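Local coordinates for probable acetyltransferase (Pseudomonas aeruginosa PAO1, PDB 2EUI) that probably transfers an acyl group, most likely acetyl, to an acceptor substrate, as a member of the GNAT family of acetyltransferases, at the interface of chains A and B. Coordinates in Å, arbitrary orientation; residue numbers count along the deposited sequence, not the author numbering. Chains: chain A/B, Probable acetyltransferase.

The interface of chains A and B. Residues chain A 80, 116, 118, 143-145; chain B 80, 115-116, 141, 143.
A:Ser118 on strand 114-120 pairs antiparallel with B:Asn143 on strand 141-147, and A:Thr145 on strand 144-147 pairs likewise with B:Arg116 on strand 114-117, so the C-terminal strand of each GNAT-family subunit lies against a strand of the other across a two-fold dimer interface, as in a strand exchange. The hydroxyl of A:Ser118 is the polar centre. Its OG stands anti to the backbone N (chi1 -174°) and accepts hydrogen bonds from the amide ND2 of B:Asn143 at 2.9 Å and the guanidinium NH2 of B:Arg116 at 3.0 Å. The same amide nitrogen of B:Asn143 lies over one face of the B:Arg116 guanidinium, toward its rim, while B:Phe141 CG meets that group at its edge. B:Arg116 reaches the serine with a straight chain whose CG sits beside the backbone N (chi1 -79°); CG of A:Arg116 is anti to it instead. The arginines pass at a slant, NH2 of A:Arg116 lying 3.5 Å from the methylene CD of B:Arg116 and 4.0 Å from its NE, where like charges would be expected to repel mildly. A:Asn143 and B:Asn143 run antiparallel past one another, their amide planes nearly perpendicular. Their OD1 atoms, 3.2 Å apart as modelled, are two clashing acceptors; with B:Asn143 ND2 committed to the serine, the A:Asn143 amide orientation is doubtful. Beside the arginines the CD1 methyls of A:Ile80 and B:Ile80 meet end on, 3.7 Å apart, in an apolar contact.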
loop_
_atom_site.group_PDB
_atom_site.type_symbol
_atom_site.label_atom_id
_atom_site.label_comp_id
_atom_site.label_asym_id
_atom_site.label_seq_id
_atom_site.Cartn_x
_atom_site.Cartn_y
_atom_site.Cartn_z
ATOM N N ILE A 80 -0.415 3.861 4.432
ATOM C CA ILE A 80 -1.600 3.080 4.164
ATOM C C ILE A 80 -2.109 2.635 5.524
ATOM O O ILE A 80 -1.350 2.109 6.340
ATOM C CB ILE A 80 -1.282 1.824 3.335
ATOM C CG1 ILE A 80 -0.622 2.210 2.012
ATOM C CG2 ILE A 80 -2.550 1.047 3.072
ATOM C CD1 ILE A 80 -0.369 1.025 1.098
ATOM N N ARG A 116 -3.697 6.827 3.121
ATOM C CA ARG A 116 -4.689 6.206 2.263
ATOM C C ARG A 116 -5.256 4.990 2.991
ATOM O O ARG A 116 -4.520 4.223 3.610
ATOM C CB ARG A 116 -4.023 5.815 0.934
ATOM C CG ARG A 116 -4.878 5.002 -0.033
ATOM C CD ARG A 116 -4.928 3.506 0.342
ATOM N NE ARG A 116 -5.474 2.664 -0.729
ATOM C CZ ARG A 116 -4.899 2.496 -1.924
ATOM N NH1 ARG A 116 -3.751 3.111 -2.215
ATOM N NH2 ARG A 116 -5.468 1.705 -2.831
ATOM N N SER A 118 -8.299 1.707 2.734
ATOM C CA SER A 118 -9.162 0.944 1.851
ATOM C C SER A 118 -9.934 -0.031 2.727
ATOM O O SER A 118 -9.342 -0.684 3.587
ATOM C CB SER A 118 -8.310 0.195 0.825
ATOM O OG SER A 118 -9.117 -0.440 -0.140
ATOM N N ASN A 143 -10.610 3.500 -9.496
ATOM C CA ASN A 143 -9.848 2.454 -8.815
ATOM C C ASN A 143 -10.005 1.049 -9.395
ATOM O O ASN A 143 -11.118 0.552 -9.588
ATOM C CB ASN A 143 -10.214 2.448 -7.338
ATOM C CG ASN A 143 -9.769 3.702 -6.642
ATOM O OD1 ASN A 143 -10.069 3.924 -5.468
ATOM N ND2 ASN A 143 -9.040 4.540 -7.366
ATOM N N TYR A 144 -8.874 0.408 -9.666
ATOM C CA TYR A 144 -8.884 -0.932 -10.235
ATOM C C TYR A 144 -8.406 -2.051 -9.318
ATOM O O TYR A 144 -7.678 -1.831 -8.352
ATOM C CB TYR A 144 -8.063 -0.959 -11.519
ATOM C CG TYR A 144 -8.753 -0.288 -12.676
ATOM C CD1 TYR A 144 -8.748 1.101 -12.805
ATOM C CD2 TYR A 144 -9.440 -1.043 -13.629
ATOM C CE1 TYR A 144 -9.411 1.725 -13.857
ATOM C CE2 TYR A 144 -10.108 -0.431 -14.681
ATOM C CZ TYR A 144 -10.088 0.952 -14.791
ATOM O OH TYR A 144 -10.736 1.554 -15.838
ATOM N N THR A 145 -8.820 -3.263 -9.651
ATOM C CA THR A 145 -8.449 -4.434 -8.881
ATOM C C THR A 145 -8.312 -5.632 -9.792
ATOM O O THR A 145 -9.135 -5.842 -10.669
ATOM C CB THR A 145 -9.516 -4.744 -7.808
ATOM O OG1 THR A 145 -9.215 -3.997 -6.624
ATOM C CG2 THR A 145 -9.556 -6.231 -7.478
ATOM N N ILE B 80 0.685 -2.776 -5.346
ATOM C CA ILE B 80 0.098 -1.541 -5.851
ATOM C C ILE B 80 0.899 -0.972 -7.024
ATOM O O ILE B 80 2.010 -0.456 -6.851
ATOM C CB ILE B 80 0.010 -0.487 -4.727
ATOM C CG1 ILE B 80 -0.843 -1.046 -3.580
ATOM C CG2 ILE B 80 -0.568 0.811 -5.260
ATOM C CD1 ILE B 80 -0.846 -0.190 -2.335
HETATM N N MSE B 115 -3.787 -7.039 -7.163
HETATM C CA MSE B 115 -2.965 -5.917 -7.607
HETATM C C MSE B 115 -3.953 -4.755 -7.669
HETATM O O MSE B 115 -5.124 -4.966 -7.948
HETATM C CB MSE B 115 -2.414 -6.147 -9.018
HETATM C CG MSE B 115 -1.253 -7.107 -9.136
HETATM SE SE MSE B 115 -0.439 -6.946 -10.901
HETATM C CE MSE B 115 0.409 -5.234 -10.631
ATOM N N ARG B 116 -3.497 -3.539 -7.413
ATOM C CA ARG B 116 -4.377 -2.377 -7.465
ATOM C C ARG B 116 -3.753 -1.302 -8.338
ATOM O O ARG B 116 -2.533 -1.230 -8.450
ATOM C CB ARG B 116 -4.569 -1.774 -6.070
ATOM C CG ARG B 116 -5.538 -2.453 -5.131
ATOM C CD ARG B 116 -5.541 -1.682 -3.810
ATOM N NE ARG B 116 -6.513 -2.203 -2.857
ATOM C CZ ARG B 116 -7.833 -2.105 -3.002
ATOM N NH1 ARG B 116 -8.352 -1.493 -4.067
ATOM N NH2 ARG B 116 -8.636 -2.634 -2.087
ATOM N N PHE B 141 -14.232 -2.854 -2.670
ATOM C CA PHE B 141 -13.750 -1.919 -1.661
ATOM C C PHE B 141 -14.130 -0.468 -1.912
ATOM O O PHE B 141 -14.513 -0.087 -3.017
ATOM C CB PHE B 141 -12.229 -2.030 -1.568
ATOM C CG PHE B 141 -11.754 -3.365 -1.069
ATOM C CD1 PHE B 141 -11.840 -3.682 0.281
ATOM C CD2 PHE B 141 -11.225 -4.306 -1.943
ATOM C CE1 PHE B 141 -11.405 -4.912 0.755
ATOM C CE2 PHE B 141 -10.785 -5.543 -1.478
ATOM C CZ PHE B 141 -10.875 -5.845 -0.124
ATOM N N ASN B 143 -12.503 3.373 -1.305
ATOM C CA ASN B 143 -11.216 3.998 -1.011
ATOM C C ASN B 143 -11.156 5.456 -0.551
ATOM O O ASN B 143 -11.770 6.343 -1.137
ATOM C CB ASN B 143 -10.299 3.788 -2.216
ATOM C CG ASN B 143 -10.201 2.324 -2.611
ATOM O OD1 ASN B 143 -11.067 1.796 -3.317
ATOM N ND2 ASN B 143 -9.154 1.650 -2.131
#